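Local coordinates for AT-less polyketide synthase (Streptomyces platensis subsp. rosaceus, PDB 4QYR) that catalyses, through this ketosynthase domain of an AT-less modular polyketide synthase, a chain-elongating condensation in isomigrastatin biosynthesis, at the interface of chains A and B. Residues are numbered along the deposited sequence; one frame, centred on the assembly and turned at random. Chains: chain A/B, AT-less polyketide synthase.

The interface of chains A and B. Residues chain A 271-276; chain B 158-159, 161, 544-545.
Loop A:Gly271–A:Leu276 curls around the C-terminal end of helix 149-160 of chain B, part of the two-fold symmetric interface between the two ketosynthase chains, with an equivalent contact where the chains are exchanged; ketosynthases of this family are typically homodimers. The packed part is centred on B:Tyr158, which buries 126 Å² against chain A. Its CG lies anti to the backbone N (chi1 179°), and the ring enters the loop hydroxyl first. A:Arg272 CG sits over the centre of one face, 4.1 Å above the ring plane. Along the ring, CE1 of B:Tyr158 comes within 3.4 Å of the carbonyl carbon C of A:Ser275. At the root of the ring, the methyl CD1 of A:Leu276 meets CG of B:Tyr158 at 3.7 Å. The phenol ring is thus bordered by the loop backbone at its hydroxyl end, by the arginine CG methylene over one face and by the leucine methyl at its root.

Polar registration comes from the backbone: A:Arg272 N donates to the carboxylate oxygen OD1 of B:Asp161 at 2.8 Å. The bond is almost straight (178° at H), though the donor reaches OD1 from above the carboxylate plane, 27° out of it. That carboxylate thus grips the main chain, while the charged ends stay apart, with NH1 of A:Arg272 6.0 Å from OD2 of B:Asp161; any attraction would be long-range.

Towards the arginine tip the contact loosens, packing replacing directed bonds. B:Tyr158 O lies 3.8 Å above the guanidinium plane of A:Arg272, offset toward its rim. B:Val545 hides just 9 Å², its CG2 beside NH1, and B:Gly544 26 Å², its CA beside CD of A:Arg272. Even the approach to the helix-end carbonyl forms no hydrogen bond: NH1 of A:Arg272 lies 3.0 Å from B:Val159 O, but its N-H points elsewhere.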
ATOM      1  N   GLY A 271      13.930  -8.682  -6.758  1.00 36.80           N
ATOM      2  CA  GLY A 271      14.960  -8.039  -7.568  1.00 38.33           C
ATOM      3  C   GLY A 271      15.008  -8.669  -8.950  1.00 39.54           C
ATOM      4  O   GLY A 271      13.980  -9.033  -9.480  1.00 43.33           O
ATOM      5  N   ARG A 272      16.190  -8.833  -9.534  1.00 54.12           N
ATOM      6  CA  ARG A 272      16.260  -9.432 -10.872  1.00 58.26           C
ATOM      7  C   ARG A 272      16.357 -10.949 -10.819  1.00 62.38           C
ATOM      8  O   ARG A 272      17.379 -11.513 -10.424  1.00 64.87           O
ATOM      9  CB  ARG A 272      17.425  -8.873 -11.676  1.00 44.78           C
ATOM     10  CG  ARG A 272      16.963  -8.071 -12.874  1.00 45.43           C
ATOM     11  CD  ARG A 272      18.095  -7.906 -13.838  1.00 59.71           C
ATOM     12  NE  ARG A 272      17.825  -6.919 -14.867  1.00 59.02           N
ATOM     13  CZ  ARG A 272      18.172  -5.647 -14.780  1.00 61.43           C
ATOM     14  NH1 ARG A 272      18.816  -5.210 -13.710  1.00 60.03           N
ATOM     15  NH2 ARG A 272      17.889  -4.819 -15.776  1.00 67.99           N
ATOM     16  N   ALA A 273      15.281 -11.594 -11.260  1.00 61.41           N
ATOM     17  CA  ALA A 273      15.104 -13.023 -11.073  1.00 63.83           C
ATOM     18  C   ALA A 273      15.146 -13.830 -12.373  1.00 65.41           C
ATOM     19  O   ALA A 273      14.827 -15.024 -12.382  1.00 69.54           O
ATOM     20  CB  ALA A 273      13.786 -13.280 -10.347  1.00 61.42           C
ATOM     21  N   GLY A 274      15.530 -13.198 -13.467  1.00 61.75           N
ATOM     22  CA  GLY A 274      15.579 -13.921 -14.723  1.00 69.18           C
ATOM     23  C   GLY A 274      14.445 -13.507 -15.628  1.00 71.45           C
ATOM     24  O   GLY A 274      14.635 -13.267 -16.830  1.00 78.02           O
ATOM     25  N   SER A 275      13.255 -13.443 -15.046  1.00 62.91           N
ATOM     26  CA  SER A 275      12.152 -12.740 -15.670  1.00 57.20           C
ATOM     27  C   SER A 275      11.274 -12.115 -14.591  1.00 54.57           C
ATOM     28  O   SER A 275      11.376 -12.444 -13.399  1.00 49.48           O
ATOM     29  CB  SER A 275      11.332 -13.661 -16.569  1.00 54.20           C
ATOM     30  OG  SER A 275      10.878 -14.794 -15.862  1.00 54.93           O
ATOM     31  N   LEU A 276      10.420 -11.205 -15.036  1.00 53.17           N
ATOM     32  CA  LEU A 276       9.554 -10.444 -14.166  1.00 50.37           C
ATOM     33  C   LEU A 276       8.803 -11.349 -13.193  1.00 51.35           C
ATOM     34  O   LEU A 276       8.691 -11.040 -12.004  1.00 51.69           O
ATOM     35  CB  LEU A 276       8.580  -9.625 -15.020  1.00 50.60           C
ATOM     36  CG  LEU A 276       7.840  -8.459 -14.370  1.00 49.18           C
ATOM     37  CD1 LEU A 276       8.818  -7.657 -13.542  1.00 49.02           C
ATOM     38  CD2 LEU A 276       7.140  -7.587 -15.428  1.00 48.18           C
TER
ATOM     39  N   TYR B 158      12.489  -4.781 -10.021  1.00 31.46           N
ATOM     40  CA  TYR B 158      13.077  -5.703 -11.004  1.00 30.91           C
ATOM     41  C   TYR B 158      14.159  -5.005 -11.834  1.00 32.81           C
ATOM     42  O   TYR B 158      15.258  -5.523 -12.015  1.00 38.51           O
ATOM     43  CB  TYR B 158      12.001  -6.267 -11.916  1.00 25.04           C
ATOM     44  CG  TYR B 158      12.500  -7.208 -12.991  1.00 34.58           C
ATOM     45  CD1 TYR B 158      12.700  -8.547 -12.724  1.00 36.11           C
ATOM     46  CD2 TYR B 158      12.763  -6.757 -14.284  1.00 36.55           C
ATOM     47  CE1 TYR B 158      13.147  -9.416 -13.705  1.00 39.17           C
ATOM     48  CE2 TYR B 158      13.227  -7.618 -15.275  1.00 35.59           C
ATOM     49  CZ  TYR B 158      13.411  -8.949 -14.975  1.00 41.43           C
ATOM     50  OH  TYR B 158      13.862  -9.836 -15.929  1.00 46.21           O
ATOM     51  N   VAL B 159      13.859  -3.813 -12.330  1.00 31.62           N
ATOM     52  CA  VAL B 159      14.836  -3.080 -13.139  1.00 32.20           C
ATOM     53  C   VAL B 159      16.105  -2.730 -12.348  1.00 33.16           C
ATOM     54  O   VAL B 159      17.203  -2.822 -12.872  1.00 39.64           O
ATOM     55  CB  VAL B 159      14.208  -1.805 -13.732  1.00 27.46           C
ATOM     56  CG1 VAL B 159      15.266  -0.850 -14.185  1.00 23.94           C
ATOM     57  CG2 VAL B 159      13.294  -2.177 -14.897  1.00 24.40           C
ATOM     58  N   ASP B 161      17.168  -4.264  -9.538  1.00 33.05           N
ATOM     59  CA  ASP B 161      17.637  -5.400  -8.746  1.00 38.61           C
ATOM     60  C   ASP B 161      17.811  -5.047  -7.268  1.00 32.75           C
ATOM     61  O   ASP B 161      18.868  -5.249  -6.688  1.00 34.50           O
ATOM     62  CB  ASP B 161      18.949  -5.957  -9.312  1.00 47.57           C
ATOM     63  CG  ASP B 161      19.424  -7.227  -8.586  1.00 61.14           C
ATOM     64  OD1 ASP B 161      18.580  -8.082  -8.217  1.00 62.52           O
ATOM     65  OD2 ASP B 161      20.655  -7.356  -8.372  1.00 67.29           O
ATOM     66  N   GLY B 544      21.891  -9.709 -14.542  1.00106.53           N
ATOM     67  CA  GLY B 544      21.576  -9.011 -13.305  1.00104.73           C
ATOM     68  C   GLY B 544      22.480  -7.814 -13.052  1.00105.00           C
ATOM     69  O   GLY B 544      23.285  -7.448 -13.913  1.00108.53           O
ATOM     70  N   VAL B 545      22.348  -7.203 -11.874  1.00100.55           N
ATOM     71  CA  VAL B 545      23.198  -6.071 -11.483  1.00 95.95           C
ATOM     72  C   VAL B 545      24.319  -6.501 -10.527  1.00 93.90           C
ATOM     73  O   VAL B 545      24.057  -6.914  -9.392  1.00 93.28           O
ATOM     74  CB  VAL B 545      22.376  -4.937 -10.800  1.00 55.90           C
ATOM     75  CG1 VAL B 545      23.295  -3.914 -10.138  1.00 56.01           C
ATOM     76  CG2 VAL B 545      21.429  -4.256 -11.796  1.00 52.07           C
TER